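PDB 3GYD: cyclic nucleotide-binding domain from Methylobacillus flagellatus KT, which binds the second messenger 3',5'-cyclic AMP in a cyclic nucleotide-binding domain. Local coordinates for residues I114-M119 with L164-A169. Residues are numbered along the deposited sequence; the frame is centred on the assembly and turned at random.
Sequences IGEMSM and LQLLTA. With CMP (adenosine-3',5'-cyclic-monophosphate), chain D.
Glu-116 meets Leu-166 and Leu-167 through a folded side chain: CG lies between the backbone N and the carbonyl carbon (chi1 77°), and a second bend at CG (chi2 -76°) curls the carboxylate back toward the nucleotide. From the long helix, Leu-166 lays its methyl CD2 over the flat face of the carboxylate, 3.8 Å from Glu-116 CD. Leu-167 comes up alongside, its CD2 methyl 3.5 Å from Glu-116 OE2. That methyl also receives the tip of selenomethionine Met-117, with CE of Met-117 3.7 Å from Leu-167 CD2. The leucines thus back a carboxylate whose two oxygens do different work: Glu-116 OE1 accepts a hydrogen bond from the ribose O2' of cyclic AMP (2.6 Å), while Glu-116 OE2 forms a salt bridge with Arg-170, one helical turn past Leu-166, which probably steadies the carboxylate. The same O2' accepts a bond from Gly-115 N at 2.8 Å, so it is gripped from backbone and side chain together. With an alanine at Glu-116, the ribose hydroxyl is likely to lose its acceptor, Arg-170 its charge partner and the Leu-166 methyl its cover. At the cyclic phosphate, Ser-118 N gives a nearly straight bond (169°) to oxygen O1P, and Arg-125 and Ser-126 also bind the ligand. A glycine-glutamate pair leading into a short helix is the signature of the phosphate-binding cassette in cyclic nucleotide-binding domains, here packed against the long helix 153-178.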
loop_
_atom_site.group_PDB
_atom_site.type_symbol
_atom_site.label_atom_id
_atom_site.label_comp_id
_atom_site.label_asym_id
_atom_site.label_seq_id
_atom_site.Cartn_x
_atom_site.Cartn_y
_atom_site.Cartn_z
ATOM N N ILE B 114 7.990 4.653 8.214
ATOM C CA ILE B 114 7.080 5.840 8.117
ATOM C C ILE B 114 7.484 6.700 6.936
ATOM O O ILE B 114 8.590 6.588 6.483
ATOM C CB ILE B 114 7.001 6.709 9.423
ATOM C CG1 ILE B 114 8.372 7.274 9.834
ATOM C CG2 ILE B 114 6.342 5.897 10.576
ATOM C CD1 ILE B 114 8.303 8.375 10.933
ATOM N N GLY B 115 6.567 7.527 6.437
ATOM C CA GLY B 115 6.819 8.381 5.293
ATOM C C GLY B 115 6.720 7.696 3.937
ATOM O O GLY B 115 7.011 8.316 2.897
ATOM N N GLU B 116 6.321 6.420 3.921
ATOM C CA GLU B 116 6.128 5.711 2.664
ATOM C C GLU B 116 5.078 6.320 1.720
ATOM O O GLU B 116 5.185 6.187 0.502
ATOM C CB GLU B 116 5.788 4.236 2.937
ATOM C CG GLU B 116 4.382 3.964 3.367
ATOM C CD GLU B 116 4.077 4.332 4.803
ATOM O OE1 GLU B 116 4.986 4.668 5.628
ATOM O OE2 GLU B 116 2.910 4.202 5.130
HETATM N N MSE B 117 4.030 6.932 2.265
HETATM C CA MSE B 117 2.916 7.368 1.433
HETATM C C MSE B 117 3.301 8.455 0.417
HETATM O O MSE B 117 3.069 8.280 -0.763
HETATM C CB MSE B 117 1.734 7.723 2.292
HETATM C CG MSE B 117 1.176 6.555 3.048
HETATM SE SE MSE B 117 -0.222 7.076 4.326
HETATM C CE MSE B 117 -0.472 5.356 5.260
ATOM N N SER B 118 3.886 9.567 0.868
ATOM C CA SER B 118 4.282 10.656 -0.025
ATOM C C SER B 118 5.477 10.178 -0.893
ATOM O O SER B 118 5.616 10.598 -2.041
ATOM C CB SER B 118 4.683 11.885 0.801
ATOM O OG SER B 118 3.571 12.418 1.546
HETATM N N MSE B 119 6.347 9.323 -0.346
HETATM C CA MSE B 119 7.471 8.816 -1.158
HETATM C C MSE B 119 6.924 8.083 -2.387
HETATM O O MSE B 119 7.425 8.221 -3.511
HETATM C CB MSE B 119 8.401 7.893 -0.357
HETATM C CG MSE B 119 9.680 7.684 -1.070
HETATM SE SE MSE B 119 9.663 6.025 -1.992
HETATM C CE MSE B 119 10.660 5.361 -0.661
ATOM N N LEU B 164 3.983 -2.869 0.376
ATOM C CA LEU B 164 2.589 -3.263 0.199
ATOM C C LEU B 164 2.015 -3.883 1.466
ATOM O O LEU B 164 0.949 -3.497 1.906
ATOM C CB LEU B 164 2.412 -4.187 -1.009
ATOM C CG LEU B 164 2.455 -3.528 -2.389
ATOM C CD1 LEU B 164 2.739 -4.588 -3.497
ATOM C CD2 LEU B 164 1.201 -2.782 -2.695
ATOM N N GLN B 165 2.759 -4.797 2.052
ATOM C CA GLN B 165 2.346 -5.497 3.264
ATOM C C GLN B 165 2.338 -4.590 4.492
ATOM O O GLN B 165 1.497 -4.735 5.386
ATOM C CB GLN B 165 3.231 -6.723 3.429
ATOM C CG GLN B 165 2.944 -7.763 2.357
ATOM C CD GLN B 165 3.900 -8.950 2.377
ATOM O OE1 GLN B 165 4.899 -8.946 3.110
ATOM N NE2 GLN B 165 3.571 -9.998 1.591
ATOM N N LEU B 166 3.265 -3.629 4.527
ATOM C CA LEU B 166 3.245 -2.590 5.529
ATOM C C LEU B 166 1.913 -1.869 5.428
ATOM O O LEU B 166 1.241 -1.678 6.424
ATOM C CB LEU B 166 4.381 -1.581 5.289
ATOM C CG LEU B 166 4.294 -0.283 6.104
ATOM C CD1 LEU B 166 4.628 -0.540 7.628
ATOM C CD2 LEU B 166 5.229 0.772 5.419
ATOM N N LEU B 167 1.524 -1.471 4.210
ATOM C CA LEU B 167 0.290 -0.683 4.058
ATOM C C LEU B 167 -0.994 -1.489 4.350
ATOM O O LEU B 167 -1.952 -0.981 4.990
ATOM C CB LEU B 167 0.231 -0.034 2.662
ATOM C CG LEU B 167 1.154 1.165 2.501
ATOM C CD1 LEU B 167 1.374 1.486 0.986
ATOM C CD2 LEU B 167 0.547 2.409 3.235
ATOM N N THR B 168 -1.055 -2.735 3.896
ATOM C CA THR B 168 -2.271 -3.522 4.121
ATOM C C THR B 168 -2.437 -3.799 5.626
ATOM O O THR B 168 -3.529 -3.665 6.185
ATOM C CB THR B 168 -2.287 -4.845 3.276
ATOM O OG1 THR B 168 -1.210 -5.688 3.692
ATOM C CG2 THR B 168 -2.170 -4.566 1.716
ATOM N N ALA B 169 -1.352 -4.165 6.296
ATOM C CA ALA B 169 -1.399 -4.379 7.741
ATOM C C ALA B 169 -1.846 -3.115 8.502
ATOM O O ALA B 169 -2.661 -3.193 9.442
ATOM C CB ALA B 169 -0.058 -4.890 8.260
HETATM P P CMP D . 3.361 10.017 4.760
HETATM O O1P CMP D . 4.379 10.216 3.688
HETATM O O2P CMP D . 1.928 10.460 4.461
HETATM O "O5'" CMP D . 3.812 10.960 6.040
HETATM C "C5'" CMP D . 3.175 10.796 7.307
HETATM C "C4'" CMP D . 3.248 9.317 7.661
HETATM O "O4'" CMP D . 2.478 8.921 8.764
HETATM C "C3'" CMP D . 2.663 8.387 6.593
HETATM O "O3'" CMP D . 3.440 8.557 5.421
HETATM C "C2'" CMP D . 2.744 7.053 7.311
HETATM O "O2'" CMP D . 4.072 6.503 7.224
HETATM C "C1'" CMP D . 2.470 7.488 8.764
HETATM N N9 CMP D . 1.131 7.032 9.127
HETATM C C8 CMP D . -0.004 7.568 8.668
HETATM N N7 CMP D . -1.064 6.897 9.150
HETATM C C5 CMP D . -0.602 5.927 9.948
HETATM C C6 CMP D . -1.154 4.852 10.768
HETATM N N6 CMP D . -2.495 4.684 10.876
HETATM N N1 CMP D . -0.297 4.059 11.415
HETATM C C2 CMP D . 1.058 4.187 11.350
HETATM N N3 CMP D . 1.627 5.146 10.607
HETATM C C4 CMP D . 0.870 6.020 9.928
#